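ThiJ/PfpI family protein (Francisella tularensis subsp. novicida, PDB 4P5P) is a virulence factor of the DJ-1/PfpI family with a flavodoxin-like fold, classed as a cysteine protease and possibly acting as a glyoxalase III. Local coordinates at residues D72-L75 and K76-K80; V88-K91 and E92-A95; N145-N148 and I149-K153; T156-S159 and N160-K164. All blocks are in the same frame, centred on the assembly; numbering follows the deposited sequence. Where two conformers were deposited one is given.

The four contacts illustrate how short-range interactions shape the beginnings of helices and the turns of one flavodoxin-like domain. Contacts 1 and 4 both start helices, 73-80 and 160-165; the centres of the two contacts lie about 31 Å apart, on opposite sides of the chain's centre. The first is capped weakly by an aspartate on a partly exposed helix, the second by a buried serine-glutamate capping box. Contacts 2 and 3 are partly buried loops, built on a single 3-10 turn with an Asx turn and on two beta turns. Contact 2 leads into strand 95-98 of the main sheet, contact 3 into strand 154-155 of the small two-stranded one; contact 4 follows contact 3 closely along the chain.

Contact 1: D72-L75 and K76-K80; sequences DDNL and KNIMK
A local helix-start contact joins D72, D73 and L75 to K76, I78 and M79 in the first turns of helix 73-80, which follows directly on helix 64-71. The first backbone bond is the shortest: K76 N meets D72 O at 2.7 Å, nearly straight at the hydrogen (170°). Later bonds bend, and M79 N reaches L75 O at 3.1 Å.

On the exposed side, D73 and K76 run side by side. The lysine leaves with CG anti to its backbone N, then bends at chi3 and chi4 (-65° and 88°), which curls NZ back toward the start of the helix. There K76 NZ makes a weak salt bridge with D73 OD1, 3.4 Å away, while its stronger partner is the carbonyl of L70 at the end of the preceding helix.

The other side is apolar. L75 and I78 also lie side by side, one turn apart, with L75 CD2 4.0 Å from I78 CD1. L75 continues onto Y32 and Y33 of helix 26-35, M79 touches L28 of the same helix, and both L75 and M79 reach F69.

At the very start, the carboxylate of D72 turns back over the first amides of the helix: D72 OD1 accepts weakly from N74 N (2.9 Å) and L75 N (3.3 Å), as an aspartate N-cap characteristically does.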
loop_
_atom_site.group_PDB
_atom_site.type_symbol
_atom_site.label_atom_id
_atom_site.label_comp_id
_atom_site.label_asym_id
_atom_site.label_seq_id
_atom_site.Cartn_x
_atom_site.Cartn_y
_atom_site.Cartn_z
ATOM N N ASP A 72 -18.442 9.501 6.092
ATOM C CA ASP A 72 -19.175 8.256 6.291
ATOM C C ASP A 72 -18.895 7.743 7.708
ATOM O O ASP A 72 -17.759 7.435 8.043
ATOM C CB ASP A 72 -18.751 7.246 5.201
ATOM C CG ASP A 72 -19.417 5.879 5.328
ATOM O OD1 ASP A 72 -19.701 5.433 6.449
ATOM O OD2 ASP A 72 -19.655 5.228 4.284
ATOM N N ASP A 73 -19.935 7.645 8.532
ATOM C CA ASP A 73 -19.763 7.288 9.941
ATOM C C ASP A 73 -19.054 5.950 10.123
ATOM O O ASP A 73 -18.245 5.784 11.044
ATOM C CB ASP A 73 -21.116 7.229 10.659
ATOM C CG ASP A 73 -21.727 8.606 10.900
ATOM O OD1 ASP A 73 -21.030 9.626 10.714
ATOM O OD2 ASP A 73 -22.912 8.658 11.301
ATOM N N ASN A 74 -19.380 4.988 9.265
ATOM C CA ASN A 74 -18.735 3.680 9.320
ATOM C C ASN A 74 -17.240 3.786 9.057
ATOM O O ASN A 74 -16.419 3.217 9.781
ATOM C CB ASN A 74 -19.366 2.730 8.306
ATOM C CG ASN A 74 -18.677 1.387 8.265
ATOM O OD1 ASN A 74 -18.178 0.946 7.218
ATOM N ND2 ASN A 74 -18.637 0.727 9.405
ATOM N N LEU A 75 -16.886 4.530 8.011
ATOM C CA LEU A 75 -15.488 4.643 7.602
ATOM C C LEU A 75 -14.712 5.560 8.552
ATOM O O LEU A 75 -13.546 5.329 8.817
ATOM C CB LEU A 75 -15.396 5.144 6.155
ATOM C CG LEU A 75 -16.127 4.273 5.126
ATOM C CD1 LEU A 75 -16.097 4.926 3.761
ATOM C CD2 LEU A 75 -15.565 2.872 5.044
ATOM N N LYS A 76 -15.372 6.584 9.084
ATOM C CA LYS A 76 -14.770 7.384 10.145
ATOM C C LYS A 76 -14.390 6.514 11.339
ATOM O O LYS A 76 -13.336 6.687 11.936
ATOM C CB LYS A 76 -15.729 8.490 10.573
ATOM C CG LYS A 76 -15.239 9.367 11.707
ATOM C CD LYS A 76 -16.359 10.289 12.217
ATOM C CE LYS A 76 -16.802 11.282 11.160
ATOM N NZ LYS A 76 -17.892 10.782 10.261
ATOM N N ASN A 77 -15.245 5.569 11.696
ATOM C CA ASN A 77 -14.941 4.754 12.861
ATOM C C ASN A 77 -13.844 3.722 12.573
ATOM O O ASN A 77 -13.097 3.358 13.471
ATOM C CB ASN A 77 -16.201 4.081 13.401
ATOM C CG ASN A 77 -15.958 3.377 14.717
ATOM O OD1 ASN A 77 -15.593 3.996 15.726
ATOM N ND2 ASN A 77 -16.136 2.075 14.710
ATOM N N ILE A 78 -13.716 3.273 11.326
ATOM C CA ILE A 78 -12.552 2.479 10.943
ATOM C C ILE A 78 -11.263 3.269 11.197
ATOM O O ILE A 78 -10.275 2.745 11.728
ATOM C CB ILE A 78 -12.612 2.060 9.473
ATOM C CG1 ILE A 78 -13.699 1.007 9.287
ATOM C CG2 ILE A 78 -11.247 1.517 8.997
ATOM C CD1 ILE A 78 -13.951 0.610 7.857
ATOM N N MET A 79 -11.262 4.538 10.813
ATOM C CA MET A 79 -10.048 5.340 10.955
ATOM C C MET A 79 -9.700 5.578 12.419
ATOM O O MET A 79 -8.538 5.767 12.757
ATOM C CB MET A 79 -10.193 6.678 10.223
ATOM C CG MET A 79 -10.400 6.517 8.729
ATOM S SD MET A 79 -9.066 5.646 7.882
ATOM C CE MET A 79 -7.755 6.849 7.964
ATOM N N LYS A 80 -10.699 5.564 13.295
ATOM C CA LYS A 80 -10.427 5.765 14.719
ATOM C C LYS A 80 -10.122 4.458 15.446
ATOM O O LYS A 80 -9.247 4.407 16.316
ATOM C CB LYS A 80 -11.612 6.456 15.386
ATOM C CG LYS A 80 -11.359 6.821 16.858
ATOM C CD LYS A 80 -10.072 7.675 17.006
ATOM C CE LYS A 80 -9.801 8.125 18.422
#

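Contact 2: V88-K91 and E92-A95; sequences VNIK and EYDA
The ring of Y93 sets one edge against the carbonyl of N89, whose oxygen lies near the ring plane, 3.5 Å from Y93 CD2 and equally close to CE2. The oxygen of I90 stands near the same plane, a little farther off. V88 approaches the ring obliquely, with its CB 4.5 Å from Y93 CE2. Because CG of Y93 is anti to the carbonyl carbon (chi1 -62°), the side chain folds back beside its own backbone N, which brings the ring alongside the turn that precedes it. I90 adds an apolar touch at the stem of the tyrosine, its CD1 4.4 Å from Y93 CB.

The turn itself is a short 3-10 segment closed by two successive bonds between residues three apart. E92 N donates to N89 O at 3.1 Å, and Y93 N donates to I90 O at 3.0 Å. An Asx turn opens the segment: N89 OD1 accepts from K91 N at 3.0 Å, two residues on. E92 itself is exposed to solvent.

Beyond the turn the chain enters strand 95-98, in the middle of the seven-stranded sheet of this flavodoxin-like fold. I90 faces helix 112-123 and strand 2-8, and K91 NZ forms a salt bridge with D120 of that helix. The phenol of Y93 is hydrogen-bonded to D43, on strand 40-46.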
loop_
_atom_site.group_PDB
_atom_site.type_symbol
_atom_site.label_atom_id
_atom_site.label_comp_id
_atom_site.label_asym_id
_atom_site.label_seq_id
_atom_site.Cartn_x
_atom_site.Cartn_y
_atom_site.Cartn_z
ATOM N N VAL A 88 -7.056 -10.574 11.292
ATOM C CA VAL A 88 -7.906 -11.022 10.198
ATOM C C VAL A 88 -7.448 -12.375 9.694
ATOM O O VAL A 88 -6.277 -12.735 9.805
ATOM C CB VAL A 88 -7.935 -10.017 9.036
ATOM C CG1 VAL A 88 -8.513 -8.703 9.516
ATOM C CG2 VAL A 88 -6.559 -9.823 8.463
ATOM N N ASN A 89 -8.399 -13.130 9.166
ATOM C CA ASN A 89 -8.086 -14.383 8.507
ATOM C C ASN A 89 -7.976 -14.164 7.015
ATOM O O ASN A 89 -8.974 -13.959 6.324
ATOM C CB ASN A 89 -9.133 -15.446 8.802
ATOM C CG ASN A 89 -8.659 -16.832 8.423
ATOM O OD1 ASN A 89 -7.990 -17.009 7.408
ATOM N ND2 ASN A 89 -8.975 -17.819 9.258
ATOM N N ILE A 90 -6.746 -14.253 6.523
ATOM C CA ILE A 90 -6.438 -13.955 5.133
ATOM C C ILE A 90 -7.161 -14.878 4.138
ATOM O O ILE A 90 -7.391 -14.491 2.991
ATOM C CB ILE A 90 -4.916 -14.027 4.910
ATOM C CG1 ILE A 90 -4.513 -13.378 3.593
ATOM C CG2 ILE A 90 -4.419 -15.474 5.017
ATOM C CD1 ILE A 90 -4.872 -11.904 3.467
ATOM N N LYS A 91 -7.559 -16.068 4.592
ATOM C CA LYS A 91 -8.236 -17.042 3.737
ATOM C C LYS A 91 -9.528 -16.488 3.138
ATOM O O LYS A 91 -9.978 -16.934 2.081
ATOM C CB LYS A 91 -8.550 -18.314 4.535
ATOM C CG LYS A 91 -7.335 -18.978 5.168
ATOM C CD LYS A 91 -6.377 -19.499 4.122
ATOM C CE LYS A 91 -5.266 -20.338 4.741
ATOM N NZ LYS A 91 -4.330 -20.851 3.692
ATOM N N GLU A 92 -10.099 -15.501 3.824
ATOM C CA GLU A 92 -11.370 -14.900 3.428
ATOM C C GLU A 92 -11.241 -13.960 2.225
ATOM O O GLU A 92 -12.250 -13.568 1.621
ATOM C CB GLU A 92 -11.963 -14.124 4.608
ATOM C CG GLU A 92 -12.363 -14.973 5.808
ATOM C CD GLU A 92 -13.820 -15.412 5.764
ATOM O OE1 GLU A 92 -14.095 -16.576 6.126
ATOM O OE2 GLU A 92 -14.688 -14.594 5.368
ATOM N N TYR A 93 -10.008 -13.601 1.876
ATOM C CA TYR A 93 -9.768 -12.530 0.899
ATOM C C TYR A 93 -9.178 -13.026 -0.415
ATOM O O TYR A 93 -8.471 -14.029 -0.459
ATOM C CB TYR A 93 -8.850 -11.462 1.529
ATOM C CG TYR A 93 -9.503 -10.828 2.727
ATOM C CD1 TYR A 93 -10.418 -9.803 2.573
ATOM C CD2 TYR A 93 -9.260 -11.304 4.012
ATOM C CE1 TYR A 93 -11.050 -9.249 3.661
ATOM C CE2 TYR A 93 -9.888 -10.755 5.101
ATOM C CZ TYR A 93 -10.783 -9.737 4.925
ATOM O OH TYR A 93 -11.416 -9.191 6.014
ATOM N N ASP A 94 -9.515 -12.307 -1.480
ATOM C CA ASP A 94 -9.075 -12.593 -2.843
ATOM C C ASP A 94 -7.925 -11.693 -3.259
ATOM O O ASP A 94 -7.265 -11.920 -4.278
ATOM C CB ASP A 94 -10.248 -12.401 -3.796
ATOM C CG ASP A 94 -11.443 -13.222 -3.395
ATOM O OD1 ASP A 94 -11.265 -14.445 -3.236
ATOM O OD2 ASP A 94 -12.538 -12.653 -3.199
ATOM N N ALA A 95 -7.697 -10.650 -2.473
ATOM C CA ALA A 95 -6.661 -9.682 -2.782
ATOM C C ALA A 95 -6.230 -8.975 -1.511
ATOM O O ALA A 95 -7.030 -8.817 -0.589
ATOM C CB ALA A 95 -7.160 -8.673 -3.800
#

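Contact 3: N145-N148 and I149-K153; sequences NGQN and IIRDK
R151 runs its side chain along the carbonyl of N148 and lays its guanidinium over the stem of Q147. R151 CB starts 3.5 Å from N148 O, and R151 CG, set between the backbone N and the carbonyl carbon (chi1 74°), comes closer at 3.2 Å. From there the chain runs extended to NE. CD remains beside the same oxygen and also nears the amide of Q147, whose OE1 lies 3.6 Å from R151 NE.

The guanidinium lies flat against Q147, whose CB sits over the centre of one face, 3.4 Å from R151 CZ, while the two side chains cross at about a right angle. R151 NH1 donates in the guanidinium plane to N148 O at 3.0 Å, and has a long, weak ion pair with D143.

N148 O is gripped twice: R151 N reaches it at 3.2 Å from the face of the carbonyl plane opposite to NH1. That backbone bond closes a type I turn, N148 to R151, and K153 N to I150 O (3.1 Å) closes a type II turn that overlaps it by two residues. Two overlapping beta turns, the first clasped by an arginine, lead into strand 154-155.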
loop_
_atom_site.group_PDB
_atom_site.type_symbol
_atom_site.label_atom_id
_atom_site.label_comp_id
_atom_site.label_asym_id
_atom_site.label_seq_id
_atom_site.Cartn_x
_atom_site.Cartn_y
_atom_site.Cartn_z
ATOM N N ASN A 145 12.068 -21.148 0.690
ATOM C CA ASN A 145 13.520 -21.267 0.530
ATOM C C ASN A 145 14.247 -19.965 0.811
ATOM O O ASN A 145 15.438 -19.822 0.502
ATOM C CB ASN A 145 13.876 -21.719 -0.874
ATOM C CG ASN A 145 13.325 -23.075 -1.205
ATOM O OD1 ASN A 145 13.383 -24.010 -0.399
ATOM N ND2 ASN A 145 12.783 -23.196 -2.402
ATOM N N GLY A 146 13.536 -19.008 1.391
ATOM C CA GLY A 146 14.154 -17.753 1.731
ATOM C C GLY A 146 14.428 -16.869 0.544
ATOM O O GLY A 146 15.201 -15.915 0.679
ATOM N N GLN A 147 13.807 -17.161 -0.605
ATOM C CA GLN A 147 13.983 -16.315 -1.781
ATOM C C GLN A 147 12.851 -15.293 -1.884
ATOM O O GLN A 147 11.688 -15.603 -1.670
ATOM C CB GLN A 147 14.060 -17.164 -3.056
ATOM C CG GLN A 147 15.274 -18.105 -3.089
ATOM C CD GLN A 147 16.592 -17.384 -3.387
ATOM O OE1 GLN A 147 16.616 -16.303 -3.986
ATOM N NE2 GLN A 147 17.696 -17.998 -2.983
ATOM N N ASN A 148 13.194 -14.061 -2.224
ATOM C CA ASN A 148 12.192 -13.003 -2.349
ATOM C C ASN A 148 11.206 -13.271 -3.481
ATOM O O ASN A 148 11.608 -13.541 -4.601
ATOM C CB ASN A 148 12.872 -11.660 -2.584
ATOM C CG ASN A 148 13.819 -11.276 -1.467
ATOM O OD1 ASN A 148 14.921 -11.821 -1.347
ATOM N ND2 ASN A 148 13.401 -10.318 -0.648
ATOM N N ILE A 149 9.915 -13.173 -3.204
ATOM C CA ILE A 149 8.951 -13.491 -4.251
ATOM C C ILE A 149 8.914 -12.435 -5.358
ATOM O O ILE A 149 8.419 -12.732 -6.451
ATOM C CB ILE A 149 7.505 -13.699 -3.704
ATOM C CG1 ILE A 149 6.905 -12.399 -3.130
ATOM C CG2 ILE A 149 7.501 -14.839 -2.698
ATOM C CD1 ILE A 149 5.400 -12.470 -2.859
ATOM N N ILE A 150 9.425 -11.230 -5.099
ATOM C CA ILE A 150 9.452 -10.217 -6.149
ATOM C C ILE A 150 10.724 -10.268 -6.990
ATOM O O ILE A 150 10.858 -9.471 -7.921
ATOM C CB ILE A 150 9.292 -8.767 -5.605
ATOM C CG1 ILE A 150 10.498 -8.337 -4.762
ATOM C CG2 ILE A 150 7.990 -8.636 -4.825
ATOM C CD1 ILE A 150 10.422 -6.892 -4.314
ATOM N N ARG A 151 11.646 -11.185 -6.702
ATOM C CA ARG A 151 12.840 -11.296 -7.555
ATOM C C ARG A 151 12.421 -11.602 -8.993
ATOM O O ARG A 151 11.525 -12.398 -9.236
ATOM C CB ARG A 151 13.818 -12.358 -7.036
ATOM C CG ARG A 151 13.407 -13.800 -7.244
ATOM C CD ARG A 151 14.232 -14.691 -6.310
ATOM N NE ARG A 151 14.092 -16.123 -6.558
ATOM C CZ ARG A 151 13.011 -16.841 -6.274
ATOM N NH1 ARG A 151 11.939 -16.262 -5.742
ATOM N NH2 ARG A 151 13.008 -18.149 -6.517
ATOM N N ASP A 152 13.072 -10.914 -9.925
ATOM C CA ASP A 152 12.853 -11.070 -11.365
ATOM C C ASP A 152 11.496 -10.534 -11.832
ATOM O O ASP A 152 11.130 -10.711 -12.995
ATOM C CB ASP A 152 13.003 -12.546 -11.782
ATOM C CG ASP A 152 14.351 -13.124 -11.390
ATOM O OD1 ASP A 152 15.342 -12.371 -11.453
ATOM O OD2 ASP A 152 14.423 -14.322 -11.023
ATOM N N LYS A 153 10.757 -9.859 -10.955
ATOM C CA LYS A 153 9.459 -9.311 -11.334
ATOM C C LYS A 153 9.552 -7.810 -11.570
ATOM O O LYS A 153 10.327 -7.113 -10.921
ATOM C CB LYS A 153 8.413 -9.641 -10.271
ATOM C CG LYS A 153 8.124 -11.141 -10.227
ATOM C CD LYS A 153 6.925 -11.496 -9.389
ATOM C CE LYS A 153 6.610 -12.990 -9.486
ATOM N NZ LYS A 153 7.758 -13.850 -9.065
#

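Contact 4: T156-S159 and N160-K164; sequences TGFS and NNEEK
S159 and E162 exchange hydrogen bonds at the start of helix 160-165 in a capping box. E162 N donates to S159 OG at 3.1 Å, almost straight (165°), and S159 N donates to E162 OE1, also at 3.1 Å, nearly along that atom's C-O axis. S159 OG also donates to E162 OE1, at 2.7 Å, from above the carboxylate plane. OG can do both because it stands between the backbone N and the carbonyl carbon (chi1 71°), facing the first turn. E163 N to S159 O, 2.9 Å, begins the regular helix bonds.

One water bridges F158 O and N160 OD1, which also binds S175; another joins S159 OG to N161 ND2, which also binds E192.

Ring contacts involve F158. E162 CB lies over one face, offset toward the rim, in a CH-pi contact 3.9 Å from the centroid of the F158 ring. The side chains of F158 and E163 cross at about a right angle, their ring and carboxylate planes 46° apart, with E163 OE2 3.6 Å from F158 CE2.

The two acids have different duties. E162 OE2 is taken by W193 N and N208 ND2, so every oxygen of this buried capping carboxylate is used. E163, on the same helix, bonds H102 and H133; H133 follows C132, present here as 3-sulfinoalanine, consistent with an acid supporting a Cys-His pair, as in related enzymes.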
loop_
_atom_site.group_PDB
_atom_site.type_symbol
_atom_site.label_atom_id
_atom_site.label_comp_id
_atom_site.label_asym_id
_atom_site.label_seq_id
_atom_site.Cartn_x
_atom_site.Cartn_y
_atom_site.Cartn_z
ATOM N N THR A 156 7.256 -1.146 -9.628
ATOM C CA THR A 156 7.583 0.243 -9.385
ATOM C C THR A 156 7.243 0.574 -7.938
ATOM O O THR A 156 6.980 -0.336 -7.134
ATOM C CB THR A 156 6.838 1.185 -10.371
ATOM O OG1 THR A 156 7.331 2.521 -10.238
ATOM C CG2 THR A 156 5.332 1.162 -10.134
ATOM N N GLY A 157 7.268 1.861 -7.615
ATOM C CA GLY A 157 7.080 2.352 -6.260
ATOM C C GLY A 157 7.665 3.750 -6.204
ATOM O O GLY A 157 8.246 4.204 -7.186
ATOM N N PHE A 158 7.506 4.443 -5.079
ATOM C CA PHE A 158 7.947 5.832 -4.956
ATOM C C PHE A 158 9.429 5.958 -5.330
ATOM O O PHE A 158 10.286 5.286 -4.760
ATOM C CB PHE A 158 7.690 6.327 -3.531
ATOM C CG PHE A 158 7.585 7.822 -3.395
ATOM C CD1 PHE A 158 6.422 8.494 -3.759
ATOM C CD2 PHE A 158 8.629 8.556 -2.871
ATOM C CE1 PHE A 158 6.318 9.871 -3.605
ATOM C CE2 PHE A 158 8.527 9.919 -2.715
ATOM C CZ PHE A 158 7.370 10.577 -3.081
ATOM N N SER A 159 9.731 6.832 -6.286
ATOM C CA SER A 159 11.059 6.859 -6.897
ATOM C C SER A 159 12.037 7.690 -6.078
ATOM O O SER A 159 11.631 8.561 -5.318
ATOM C CB SER A 159 10.974 7.408 -8.325
ATOM O OG SER A 159 10.698 8.791 -8.324
ATOM N N ASN A 160 13.332 7.425 -6.241
ATOM C CA ASN A 160 14.352 8.225 -5.573
ATOM C C ASN A 160 14.276 9.695 -5.975
ATOM O O ASN A 160 14.524 10.580 -5.164
ATOM C CB ASN A 160 15.744 7.679 -5.881
ATOM C CG ASN A 160 16.024 6.394 -5.161
ATOM O OD1 ASN A 160 15.348 6.065 -4.196
ATOM N ND2 ASN A 160 17.032 5.658 -5.618
ATOM N N ASN A 161 13.932 9.930 -7.234
ATOM C CA ASN A 161 13.750 11.276 -7.765
ATOM C C ASN A 161 12.660 12.005 -6.986
ATOM O O ASN A 161 12.866 13.110 -6.487
ATOM C CB ASN A 161 13.400 11.189 -9.250
ATOM C CG ASN A 161 13.120 12.540 -9.881
ATOM O OD1 ASN A 161 13.759 13.554 -9.567
ATOM N ND2 ASN A 161 12.168 12.552 -10.812
ATOM N N GLU A 162 11.501 11.365 -6.870
ATOM C CA GLU A 162 10.380 11.947 -6.142
ATOM C C GLU A 162 10.760 12.164 -4.676
ATOM O O GLU A 162 10.427 13.193 -4.096
ATOM C CB GLU A 162 9.136 11.054 -6.272
ATOM C CG GLU A 162 8.389 11.273 -7.579
ATOM C CD GLU A 162 7.631 10.055 -8.087
ATOM O OE1 GLU A 162 8.078 8.909 -7.870
ATOM O OE2 GLU A 162 6.582 10.250 -8.742
ATOM N N GLU A 163 11.462 11.201 -4.080
ATOM C CA GLU A 163 11.897 11.325 -2.685
ATOM C C GLU A 163 12.828 12.538 -2.484
ATOM O O GLU A 163 12.755 13.237 -1.473
ATOM C CB GLU A 163 12.591 10.031 -2.220
ATOM C CG GLU A 163 12.625 9.873 -0.708
ATOM C CD GLU A 163 11.264 9.473 -0.132
ATOM O OE1 GLU A 163 10.978 8.256 -0.102
ATOM O OE2 GLU A 163 10.483 10.362 0.283
ATOM N N LYS A 164 13.695 12.789 -3.458
ATOM C CA LYS A 164 14.590 13.942 -3.415
ATOM C C LYS A 164 13.823 15.260 -3.552
ATOM O O LYS A 164 14.110 16.232 -2.851
ATOM C CB LYS A 164 15.650 13.809 -4.512
ATOM C CG LYS A 164 16.746 14.857 -4.441
ATOM C CD LYS A 164 17.842 14.592 -5.462
ATOM C CE LYS A 164 18.855 15.727 -5.481
ATOM N NZ LYS A 164 20.074 15.394 -6.267
HETATM O O HOH W 1 12.667 5.325 -3.559
HETATM O O HOH W 2 10.231 10.061 -11.013
#